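Local coordinates for peptidoglycan-N-acetylglucosamine deacetylase BC_1960 (Bacillus cereus, PDB 4L1G), which removes acetyl groups from N-acetylglucosamine residues of bacterial peptidoglycan and soluble chitin oligomers, using a zinc ion, at residues A[104-109]-A[155-160]; A[116-121]-A[126-131]; A[149-154]-A[180-185]. All coordinates share one frame; numbering follows the deposited sequence.

Contact 1 of 3, residues A[104-109]-A[155-160]; sequences FFLLGE and EILNRL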
loop_
_atom_site.group_PDB
_atom_site.type_symbol
_atom_site.label_atom_id
_atom_site.label_comp_id
_atom_site.label_asym_id
_atom_site.label_seq_id
_atom_site.Cartn_x
_atom_site.Cartn_y
_atom_site.Cartn_z
ATOM N N PHE A 104 -1.084 -4.393 1.327
ATOM C CA PHE A 104 -0.054 -4.663 0.330
ATOM C C PHE A 104 -0.503 -4.302 -1.084
ATOM O O PHE A 104 -1.427 -4.908 -1.628
ATOM C CB PHE A 104 0.364 -6.135 0.376
ATOM C CG PHE A 104 1.135 -6.507 1.608
ATOM C CD1 PHE A 104 0.483 -6.740 2.809
ATOM C CD2 PHE A 104 2.513 -6.635 1.563
ATOM C CE1 PHE A 104 1.193 -7.087 3.946
ATOM C CE2 PHE A 104 3.228 -6.982 2.696
ATOM C CZ PHE A 104 2.567 -7.209 3.889
ATOM N N PHE A 105 0.157 -3.313 -1.675
ATOM C CA PHE A 105 -0.102 -2.958 -3.063
ATOM C C PHE A 105 0.812 -3.766 -3.976
ATOM O O PHE A 105 2.000 -3.467 -4.112
ATOM C CB PHE A 105 0.076 -1.455 -3.285
ATOM C CG PHE A 105 -1.030 -0.627 -2.694
ATOM C CD1 PHE A 105 -0.861 0.018 -1.480
ATOM C CD2 PHE A 105 -2.248 -0.510 -3.347
ATOM C CE1 PHE A 105 -1.882 0.775 -0.930
ATOM C CE2 PHE A 105 -3.273 0.246 -2.805
ATOM C CZ PHE A 105 -3.090 0.890 -1.593
ATOM N N LEU A 106 0.249 -4.800 -4.590
ATOM C CA LEU A 106 1.040 -5.763 -5.347
ATOM C C LEU A 106 1.083 -5.456 -6.841
ATOM O O LEU A 106 0.089 -5.028 -7.425
ATOM C CB LEU A 106 0.492 -7.175 -5.131
ATOM C CG LEU A 106 0.337 -7.640 -3.682
ATOM C CD1 LEU A 106 -0.243 -9.048 -3.638
ATOM C CD2 LEU A 106 1.661 -7.570 -2.933
ATOM N N LEU A 107 2.246 -5.677 -7.448
ATOM C CA LEU A 107 2.391 -5.578 -8.894
ATOM C C LEU A 107 1.859 -6.848 -9.542
ATOM O O LEU A 107 2.096 -7.951 -9.047
ATOM C CB LEU A 107 3.858 -5.372 -9.280
ATOM C CG LEU A 107 4.449 -3.997 -8.965
ATOM C CD1 LEU A 107 5.958 -4.002 -9.124
ATOM C CD2 LEU A 107 3.825 -2.947 -9.864
ATOM N N GLY A 108 1.133 -6.687 -10.644
ATOM C CA GLY A 108 0.572 -7.819 -11.360
ATOM C C GLY A 108 1.620 -8.814 -11.825
ATOM O O GLY A 108 1.425 -10.025 -11.714
ATOM N N GLU A 109 2.737 -8.305 -12.334
ATOM C CA GLU A 109 3.789 -9.163 -12.874
ATOM C C GLU A 109 4.494 -9.968 -11.783
ATOM O O GLU A 109 4.937 -11.091 -12.022
ATOM C CB GLU A 109 4.803 -8.345 -13.683
ATOM C CG GLU A 109 5.628 -7.369 -12.859
ATOM C CD GLU A 109 6.477 -6.450 -13.718
ATOM O OE1 GLU A 109 6.447 -6.596 -14.958
ATOM O OE2 GLU A 109 7.174 -5.580 -13.152
ATOM N N GLU A 155 -7.600 -9.029 -12.358
ATOM C CA GLU A 155 -7.920 -10.416 -12.683
ATOM C C GLU A 155 -6.958 -11.383 -12.009
ATOM O O GLU A 155 -7.371 -12.402 -11.458
ATOM C CB GLU A 155 -7.889 -10.639 -14.197
ATOM C CG GLU A 155 -9.019 -9.970 -14.956
ATOM C CD GLU A 155 -8.856 -10.075 -16.461
ATOM O OE1 GLU A 155 -7.795 -10.559 -16.917
ATOM O OE2 GLU A 155 -9.788 -9.671 -17.191
ATOM N N ILE A 156 -5.672 -11.058 -12.064
ATOM C CA ILE A 156 -4.640 -11.882 -11.449
ATOM C C ILE A 156 -4.842 -11.990 -9.940
ATOM O O ILE A 156 -4.819 -13.085 -9.377
ATOM C CB ILE A 156 -3.235 -11.320 -11.747
ATOM C CG1 ILE A 156 -2.910 -11.468 -13.237
ATOM C CG2 ILE A 156 -2.183 -12.020 -10.896
ATOM C CD1 ILE A 156 -1.644 -10.758 -13.668
ATOM N N LEU A 157 -5.053 -10.847 -9.294
ATOM C CA LEU A 157 -5.213 -10.802 -7.846
ATOM C C LEU A 157 -6.528 -11.427 -7.392
ATOM O O LEU A 157 -6.589 -12.058 -6.337
ATOM C CB LEU A 157 -5.096 -9.363 -7.335
ATOM C CG LEU A 157 -3.734 -8.709 -7.570
ATOM C CD1 LEU A 157 -3.721 -7.275 -7.066
ATOM C CD2 LEU A 157 -2.630 -9.527 -6.917
ATOM N N ASN A 158 -7.578 -11.254 -8.189
ATOM C CA ASN A 158 -8.867 -11.867 -7.891
ATOM C C ASN A 158 -8.760 -13.386 -7.856
ATOM O O ASN A 158 -9.318 -14.042 -6.977
ATOM C CB ASN A 158 -9.918 -11.442 -8.918
ATOM C CG ASN A 158 -11.281 -12.044 -8.642
ATOM O OD1 ASN A 158 -11.743 -12.066 -7.502
ATOM N ND2 ASN A 158 -11.928 -12.552 -9.685
ATOM N N ARG A 159 -8.025 -13.934 -8.816
ATOM C CA ARG A 159 -7.856 -15.376 -8.928
ATOM C C ARG A 159 -7.045 -15.941 -7.762
ATOM O O ARG A 159 -7.321 -17.037 -7.275
ATOM C CB ARG A 159 -7.191 -15.723 -10.263
ATOM C CG ARG A 159 -7.034 -17.211 -10.523
ATOM C CD ARG A 159 -6.519 -17.470 -11.931
ATOM N NE ARG A 159 -5.320 -16.688 -12.224
ATOM C CZ ARG A 159 -4.084 -17.073 -11.922
ATOM N NH1 ARG A 159 -3.881 -18.235 -11.312
ATOM N NH2 ARG A 159 -3.053 -16.295 -12.225
ATOM N N LEU A 160 -6.053 -15.182 -7.309
ATOM C CA LEU A 160 -5.161 -15.640 -6.250
ATOM C C LEU A 160 -5.697 -15.347 -4.850
ATOM O O LEU A 160 -5.574 -16.174 -3.948
ATOM C CB LEU A 160 -3.772 -15.020 -6.415
ATOM C CG LEU A 160 -3.007 -15.409 -7.679
ATOM C CD1 LEU A 160 -1.687 -14.660 -7.766
ATOM C CD2 LEU A 160 -2.779 -16.911 -7.715
#
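The chain of 104-109 leaves strand 103-106 through Leu107, the N-cap of helix 108-113, and at this bend Gly108 faces Ile156 of helix 143-161 with their CA atoms 6.6 Å apart. At the strand end the backbones stand further off: the CA atoms of Leu106 and Leu157 are 8.4 Å apart, and both residues point side chains into the gap. Leucine methyls meet there, Leu106 CD1 lying 4.1 Å from Leu157 CD2. The two side chains cross obliquely, and Leu157 CD2 also lies 4.3 Å from Leu106 CB, so this methyl rests against the flank of its partner as well as its end. In Leu157 CG stands anti to the carbonyl carbon (chi1 -63°); CD1 continues the extended chain, and the side branch CD2 is the methyl that meets Leu106. The second touch is of another kind. Ile156 CD1 comes to 3.7 Å from Gly108 O, approaching the carbonyl from its flank, while Ile156 CG2 is 4.2 Å from the same oxygen. These are van der Waals contacts of methyls on a backbone carbonyl; no hydrogen bond links the two segments. With no side chain on Gly108, the isoleucine packs directly against main chain. Ala111 of helix 108-113 touches both Ile156 and Leu157, and Tyr133 also packs on Ile156. All four touching residues are buried. The nearest side-chain atoms of Leu106 and the zinc ligand His131 are about 6 Å apart, so this apolar layer lies close to the metal site. A helix laid over the end of a parallel barrel strand, joined by branched aliphatic side chains, is typical of the distorted beta/alpha barrel of the polysaccharide deacetylase (NodB homology) family.

Contact 2 of 3, residues A[116-121]-A[126-131]; sequences NIVKRI and HVIGNH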
loop_
_atom_site.group_PDB
_atom_site.type_symbol
_atom_site.label_atom_id
_atom_site.label_comp_id
_atom_site.label_asym_id
_atom_site.label_seq_id
_atom_site.Cartn_x
_atom_site.Cartn_y
_atom_site.Cartn_z
ATOM N N ASN A 116 1.883 -18.009 -4.681
ATOM C CA ASN A 116 1.609 -18.536 -3.348
ATOM C C ASN A 116 1.811 -17.509 -2.236
ATOM O O ASN A 116 1.133 -17.549 -1.209
ATOM C CB ASN A 116 2.457 -19.780 -3.084
ATOM C CG ASN A 116 3.934 -19.543 -3.328
ATOM O OD1 ASN A 116 4.312 -18.745 -4.186
ATOM N ND2 ASN A 116 4.777 -20.239 -2.575
ATOM N N ILE A 117 2.749 -16.591 -2.444
ATOM C CA ILE A 117 3.026 -15.549 -1.465
ATOM C C ILE A 117 1.873 -14.550 -1.440
ATOM O O ILE A 117 1.547 -13.988 -0.396
ATOM C CB ILE A 117 4.367 -14.850 -1.758
ATOM C CG1 ILE A 117 5.494 -15.885 -1.772
ATOM C CG2 ILE A 117 4.658 -13.768 -0.730
ATOM C CD1 ILE A 117 6.864 -15.297 -1.984
ATOM N N VAL A 118 1.248 -14.352 -2.597
ATOM C CA VAL A 118 0.033 -13.553 -2.683
ATOM C C VAL A 118 -1.060 -14.212 -1.850
ATOM O O VAL A 118 -1.815 -13.536 -1.146
ATOM C CB VAL A 118 -0.457 -13.425 -4.138
ATOM C CG1 VAL A 118 -1.700 -12.551 -4.207
ATOM C CG2 VAL A 118 0.645 -12.862 -5.023
ATOM N N LYS A 119 -1.134 -15.539 -1.931
ATOM C CA LYS A 119 -2.107 -16.303 -1.159
ATOM C C LYS A 119 -1.820 -16.212 0.338
ATOM O O LYS A 119 -2.746 -16.163 1.146
ATOM C CB LYS A 119 -2.133 -17.770 -1.605
ATOM C CG LYS A 119 -2.621 -17.985 -3.035
ATOM C CD LYS A 119 -2.628 -19.465 -3.400
ATOM C CE LYS A 119 -3.184 -19.696 -4.797
ATOM N NZ LYS A 119 -3.149 -21.138 -5.186
ATOM N N ARG A 120 -0.540 -16.190 0.704
ATOM C CA ARG A 120 -0.154 -16.109 2.110
ATOM C C ARG A 120 -0.570 -14.778 2.732
ATOM O O ARG A 120 -1.062 -14.740 3.859
ATOM C CB ARG A 120 1.352 -16.319 2.286
ATOM C CG ARG A 120 1.777 -16.345 3.746
ATOM C CD ARG A 120 3.288 -16.354 3.929
ATOM N NE ARG A 120 3.636 -16.068 5.320
ATOM C CZ ARG A 120 4.874 -15.877 5.771
ATOM N NH1 ARG A 120 5.907 -15.942 4.941
ATOM N NH2 ARG A 120 5.076 -15.619 7.057
ATOM N N ILE A 121 -0.365 -13.693 1.989
ATOM C CA ILE A 121 -0.757 -12.354 2.420
ATOM C C ILE A 121 -2.242 -12.303 2.767
ATOM O O ILE A 121 -2.630 -11.787 3.815
ATOM C CB ILE A 121 -0.469 -11.309 1.319
ATOM C CG1 ILE A 121 1.034 -11.210 1.050
ATOM C CG2 ILE A 121 -1.037 -9.949 1.701
ATOM C CD1 ILE A 121 1.388 -10.320 -0.126
ATOM N N HIS A 126 -4.242 -9.795 5.945
ATOM C CA HIS A 126 -3.840 -8.519 5.372
ATOM C C HIS A 126 -4.708 -8.194 4.165
ATOM O O HIS A 126 -5.365 -9.071 3.606
ATOM C CB HIS A 126 -2.365 -8.546 4.975
ATOM C CG HIS A 126 -1.445 -8.901 6.101
ATOM N ND1 HIS A 126 -1.183 -8.045 7.147
ATOM C CD2 HIS A 126 -0.727 -10.022 6.342
ATOM C CE1 HIS A 126 -0.340 -8.622 7.986
ATOM N NE2 HIS A 126 -0.047 -9.823 7.519
ATOM N N VAL A 127 -4.711 -6.927 3.769
ATOM C CA VAL A 127 -5.493 -6.494 2.620
ATOM C C VAL A 127 -4.583 -6.276 1.414
ATOM O O VAL A 127 -3.480 -5.740 1.545
ATOM C CB VAL A 127 -6.292 -5.214 2.942
ATOM C CG1 VAL A 127 -6.995 -4.680 1.700
ATOM C CG2 VAL A 127 -7.300 -5.490 4.050
ATOM N N ILE A 128 -5.046 -6.713 0.246
ATOM C CA ILE A 128 -4.287 -6.582 -0.990
ATOM C C ILE A 128 -4.818 -5.435 -1.846
ATOM O O ILE A 128 -6.027 -5.273 -2.006
ATOM C CB ILE A 128 -4.317 -7.900 -1.794
ATOM C CG1 ILE A 128 -3.582 -8.999 -1.023
ATOM C CG2 ILE A 128 -3.702 -7.712 -3.175
ATOM C CD1 ILE A 128 -3.657 -10.355 -1.670
ATOM N N GLY A 129 -3.906 -4.627 -2.380
ATOM C CA GLY A 129 -4.279 -3.545 -3.270
ATOM C C GLY A 129 -3.681 -3.717 -4.655
ATOM O O GLY A 129 -2.748 -4.496 -4.846
ATOM N N ASN A 130 -4.221 -2.978 -5.618
ATOM C CA ASN A 130 -3.771 -3.037 -7.005
ATOM C C ASN A 130 -2.700 -1.981 -7.281
ATOM O O ASN A 130 -2.955 -0.788 -7.158
ATOM C CB ASN A 130 -4.978 -2.841 -7.935
ATOM C CG ASN A 130 -4.656 -3.105 -9.399
ATOM O OD1 ASN A 130 -3.554 -2.834 -9.875
ATOM N ND2 ASN A 130 -5.637 -3.630 -10.126
ATOM N N HIS A 131 -1.506 -2.419 -7.672
ATOM C CA HIS A 131 -0.396 -1.497 -7.915
ATOM C C HIS A 131 0.018 -1.452 -9.390
ATOM O O HIS A 131 1.165 -1.128 -9.706
ATOM C CB HIS A 131 0.803 -1.886 -7.045
ATOM C CG HIS A 131 1.768 -0.768 -6.805
ATOM N ND1 HIS A 131 1.367 0.496 -6.425
ATOM C CD2 HIS A 131 3.120 -0.725 -6.877
ATOM C CE1 HIS A 131 2.428 1.269 -6.280
ATOM N NE2 HIS A 131 3.504 0.553 -6.550
#
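Ile121 O is the polar atom around which His126 gathers: His126 N gives it a weak hydrogen bond of 3.3 Å, bent to 146° at the hydrogen, and the side chain of the same histidine closes in beside it. His126 CB lies 3.5 Å from Ile121 O and the ring carbon CD2 3.6 Å from it, with the oxygen at the ring edge, near the ring plane. CG of His126 stands beside its own backbone N (chi1 -56°), which explains why amide and ring edge reach one carbonyl together. The ring's ND1 is hydrogen-bonded to Ala102 N, an arrangement consistent with a neutral ring protonated on NE2.

Apolar packing continues along the same side of the strand. Ile121 CG2 sits 3.8 Å from His126 CB and 3.8 Å from Ile128 CG1, so one methyl bridges two residues that are two apart in the strand; the isoleucine crosses each of them at about a right angle. One helical turn earlier, Val118 CG1 lies 3.9 Å from Ile128 CD1. The valine puts CG1 anti to the backbone N (chi1 -178°), while the extended Ile128 carries its terminal methyl over the helix backbone to 3.7 Å from Val118 O. All of these residues are buried, and apart from the one weak bond the contact is hydrophobic.

Helix 115-123 precedes strand 127-130, which pairs in parallel with strand 103-106; this is the return limb of a beta-alpha-beta crossover, ending at the zinc ligand His131. Phe104 meets the His126 ring edge-to-face, and Leu106 packs on Val118, Ile121 and Ile128. Helix 143-161 adds Leu157 and Ala161 on Ile128 and Leu160 on Val118, while helix 89-97 packs Leu92 and Leu95 on His126.

Contact 3 of 3, residues A[149-154]-A[180-185]; sequences QIIKTE and LKWATE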
loop_
_atom_site.group_PDB
_atom_site.type_symbol
_atom_site.label_atom_id
_atom_site.label_comp_id
_atom_site.label_asym_id
_atom_site.label_seq_id
_atom_site.Cartn_x
_atom_site.Cartn_y
_atom_site.Cartn_z
ATOM N N GLN A 149 -3.616 -1.980 -17.517
ATOM C CA GLN A 149 -2.734 -2.213 -16.375
ATOM C C GLN A 149 -3.530 -2.590 -15.130
ATOM O O GLN A 149 -3.189 -3.540 -14.424
ATOM C CB GLN A 149 -1.885 -0.969 -16.083
ATOM C CG GLN A 149 -0.763 -0.713 -17.081
ATOM C CD GLN A 149 0.472 -1.554 -16.813
ATOM O OE1 GLN A 149 0.717 -1.978 -15.683
ATOM N NE2 GLN A 149 1.258 -1.798 -17.855
ATOM N N ILE A 150 -4.596 -1.840 -14.871
ATOM C CA ILE A 150 -5.434 -2.071 -13.703
ATOM C C ILE A 150 -6.217 -3.377 -13.808
ATOM O O ILE A 150 -6.181 -4.201 -12.895
ATOM C CB ILE A 150 -6.421 -0.910 -13.484
ATOM C CG1 ILE A 150 -5.659 0.399 -13.272
ATOM C CG2 ILE A 150 -7.328 -1.198 -12.300
ATOM C CD1 ILE A 150 -4.699 0.361 -12.101
ATOM N N ILE A 151 -6.918 -3.560 -14.923
ATOM C CA ILE A 151 -7.806 -4.708 -15.099
ATOM C C ILE A 151 -7.058 -6.043 -15.125
ATOM O O ILE A 151 -7.475 -7.008 -14.482
ATOM C CB ILE A 151 -8.681 -4.554 -16.364
ATOM C CG1 ILE A 151 -9.650 -3.377 -16.199
ATOM C CG2 ILE A 151 -9.456 -5.833 -16.648
ATOM C CD1 ILE A 151 -10.458 -3.071 -17.447
ATOM N N LYS A 152 -5.953 -6.094 -15.863
ATOM C CA LYS A 152 -5.122 -7.290 -15.908
ATOM C C LYS A 152 -4.623 -7.669 -14.514
ATOM O O LYS A 152 -4.601 -8.843 -14.151
ATOM C CB LYS A 152 -3.942 -7.089 -16.862
ATOM C CG LYS A 152 -2.985 -8.267 -16.923
ATOM C CD LYS A 152 -2.210 -8.297 -18.235
ATOM C CE LYS A 152 -1.363 -7.055 -18.423
ATOM N NZ LYS A 152 -0.593 -7.133 -19.699
ATOM N N THR A 153 -4.239 -6.665 -13.731
ATOM C CA THR A 153 -3.775 -6.890 -12.369
ATOM C C THR A 153 -4.925 -7.346 -11.480
ATOM O O THR A 153 -4.759 -8.222 -10.631
ATOM C CB THR A 153 -3.142 -5.618 -11.780
ATOM O OG1 THR A 153 -2.093 -5.167 -12.642
ATOM C CG2 THR A 153 -2.573 -5.884 -10.389
ATOM N N GLU A 154 -6.096 -6.751 -11.689
ATOM C CA GLU A 154 -7.278 -7.098 -10.914
ATOM C C GLU A 154 -7.650 -8.567 -11.109
ATOM O O GLU A 154 -7.970 -9.266 -10.146
ATOM C CB GLU A 154 -8.449 -6.195 -11.308
ATOM C CG GLU A 154 -9.632 -6.240 -10.354
ATOM C CD GLU A 154 -9.498 -5.272 -9.190
ATOM O OE1 GLU A 154 -10.540 -4.912 -8.607
ATOM O OE2 GLU A 154 -8.362 -4.870 -8.856
ATOM N N LEU A 180 -8.270 8.933 -12.602
ATOM C CA LEU A 180 -8.875 8.931 -11.280
ATOM C C LEU A 180 -10.396 8.923 -11.394
ATOM O O LEU A 180 -11.086 8.284 -10.600
ATOM C CB LEU A 180 -8.398 10.150 -10.492
ATOM C CG LEU A 180 -8.853 10.313 -9.042
ATOM C CD1 LEU A 180 -8.584 9.047 -8.240
ATOM C CD2 LEU A 180 -8.146 11.505 -8.418
ATOM N N LYS A 181 -10.908 9.632 -12.395
ATOM C CA LYS A 181 -12.345 9.690 -12.645
ATOM C C LYS A 181 -12.894 8.320 -13.029
ATOM O O LYS A 181 -13.938 7.902 -12.529
ATOM C CB LYS A 181 -12.652 10.715 -13.739
ATOM C CG LYS A 181 -14.111 10.777 -14.160
ATOM C CD LYS A 181 -14.338 11.912 -15.148
ATOM C CE LYS A 181 -15.730 11.860 -15.762
ATOM N NZ LYS A 181 -15.922 10.674 -16.649
ATOM N N TRP A 182 -12.185 7.626 -13.914
ATOM C CA TRP A 182 -12.573 6.278 -14.319
ATOM C C TRP A 182 -12.566 5.313 -13.135
ATOM O O TRP A 182 -13.497 4.528 -12.962
ATOM C CB TRP A 182 -11.653 5.760 -15.427
ATOM C CG TRP A 182 -11.984 4.367 -15.885
ATOM C CD1 TRP A 182 -12.952 4.005 -16.778
ATOM C CD2 TRP A 182 -11.343 3.153 -15.473
ATOM N NE1 TRP A 182 -12.955 2.639 -16.946
ATOM C CE2 TRP A 182 -11.975 2.094 -16.158
ATOM C CE3 TRP A 182 -10.298 2.858 -14.592
ATOM C CZ2 TRP A 182 -11.596 0.763 -15.989
ATOM C CZ3 TRP A 182 -9.922 1.536 -14.425
ATOM C CH2 TRP A 182 -10.570 0.506 -15.121
ATOM N N ALA A 183 -11.517 5.381 -12.320
ATOM C CA ALA A 183 -11.391 4.513 -11.151
ATOM C C ALA A 183 -12.530 4.721 -10.156
ATOM O O ALA A 183 -13.076 3.757 -9.611
ATOM C CB ALA A 183 -10.050 4.734 -10.472
ATOM N N THR A 184 -12.880 5.981 -9.922
ATOM C CA THR A 184 -13.999 6.315 -9.048
ATOM C C THR A 184 -15.302 5.729 -9.589
ATOM O O THR A 184 -16.089 5.145 -8.841
ATOM C CB THR A 184 -14.154 7.839 -8.894
ATOM O OG1 THR A 184 -12.920 8.401 -8.433
ATOM C CG2 THR A 184 -15.260 8.172 -7.899
ATOM N N GLU A 185 -15.519 5.879 -10.893
ATOM C CA GLU A 185 -16.720 5.356 -11.538
ATOM C C GLU A 185 -16.772 3.832 -11.478
ATOM O O GLU A 185 -17.849 3.240 -11.462
ATOM C CB GLU A 185 -16.804 5.830 -12.991
ATOM C CG GLU A 185 -17.060 7.321 -13.137
ATOM C CD GLU A 185 -16.953 7.797 -14.573
ATOM O OE1 GLU A 185 -17.272 8.978 -14.829
ATOM O OE2 GLU A 185 -16.547 6.995 -15.445
#
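Ile150 and Ala183 mark the nearest CA approach between 149-154 and 180-185, yet their CA atoms are 9.2 Å apart, so the two segments meet through a side chain and not by close packing of their backbones. That side chain is Trp182. Its CG is anti to the backbone N (chi1 179°), which sends the indole out across the gap with the six-membered ring leading. The rim of that ring does the touching: CH2 lies 4.1 Å from Ile151 CG1 and CZ3 4.3 Å from Ile150 CG2. Both isoleucine carbons sit at the ring edge, close to its plane, so neither lies over a face. Ile151 and the indole cross at about a right angle, and Ile151 CD1 continues alongside CH2 at 4.3 Å. Ile150 is buried and Ile151 exposed, so the tryptophan edge spans from interior to surface; Arg147 makes a cation-pi interaction with the indole.

Several polar groups bond within their own helix, others reach loops outside it. Thr153 OG1 donates to Gln149 O over 2.7 Å, almost in line with the carbonyl (167°). Thr184 OG1 also bonds Leu180 O, at 2.8 Å, but tilted out of the carbonyl plane, on the face opposite to Thr184 N; the hydroxyl is also paired with Ala63 N. A salt bridge of 2.8 Å joins Lys181 NZ to Glu185 OE1, one turn on, with the ammonium on the syn side but tilted out of the carboxylate plane. Gln149 OE1 takes the backbone N-H groups of Tyr133 and Ser134, which tethers helix 143-161 to the loop between the zinc ligands His131 and His135.

Across the interface there is thus no hydrogen bond or ion pair: cohesion is by dispersion at an indole edge, nondirectional and modest, while the polar bonds lie within each helix or lead to loops outside the contact.

How the contacts relate
Contacts 1 and 2 are core contacts with centres about 7 Å apart, joined directly by strand pairing: Phe104 N to Val127 O and Phe104 O to Gly129 N. Contact 3 lies further out, partly exposed, its centre about 13 Å from that of contact 1 and about 18 Å from that of contact 2. Contacts 1 and 3 share helix 143-161: an earlier part of it meets helix 177-185 and a later part meets the barrel strand. It is also tied to contact 2, since Asn130 ND2 reaches Ile150 O. Aliphatic packing dominates inside, supplemented in contact 2 by one weak main-chain bond; toward the surface an aromatic edge takes over, flanked by intrahelical polar pairs.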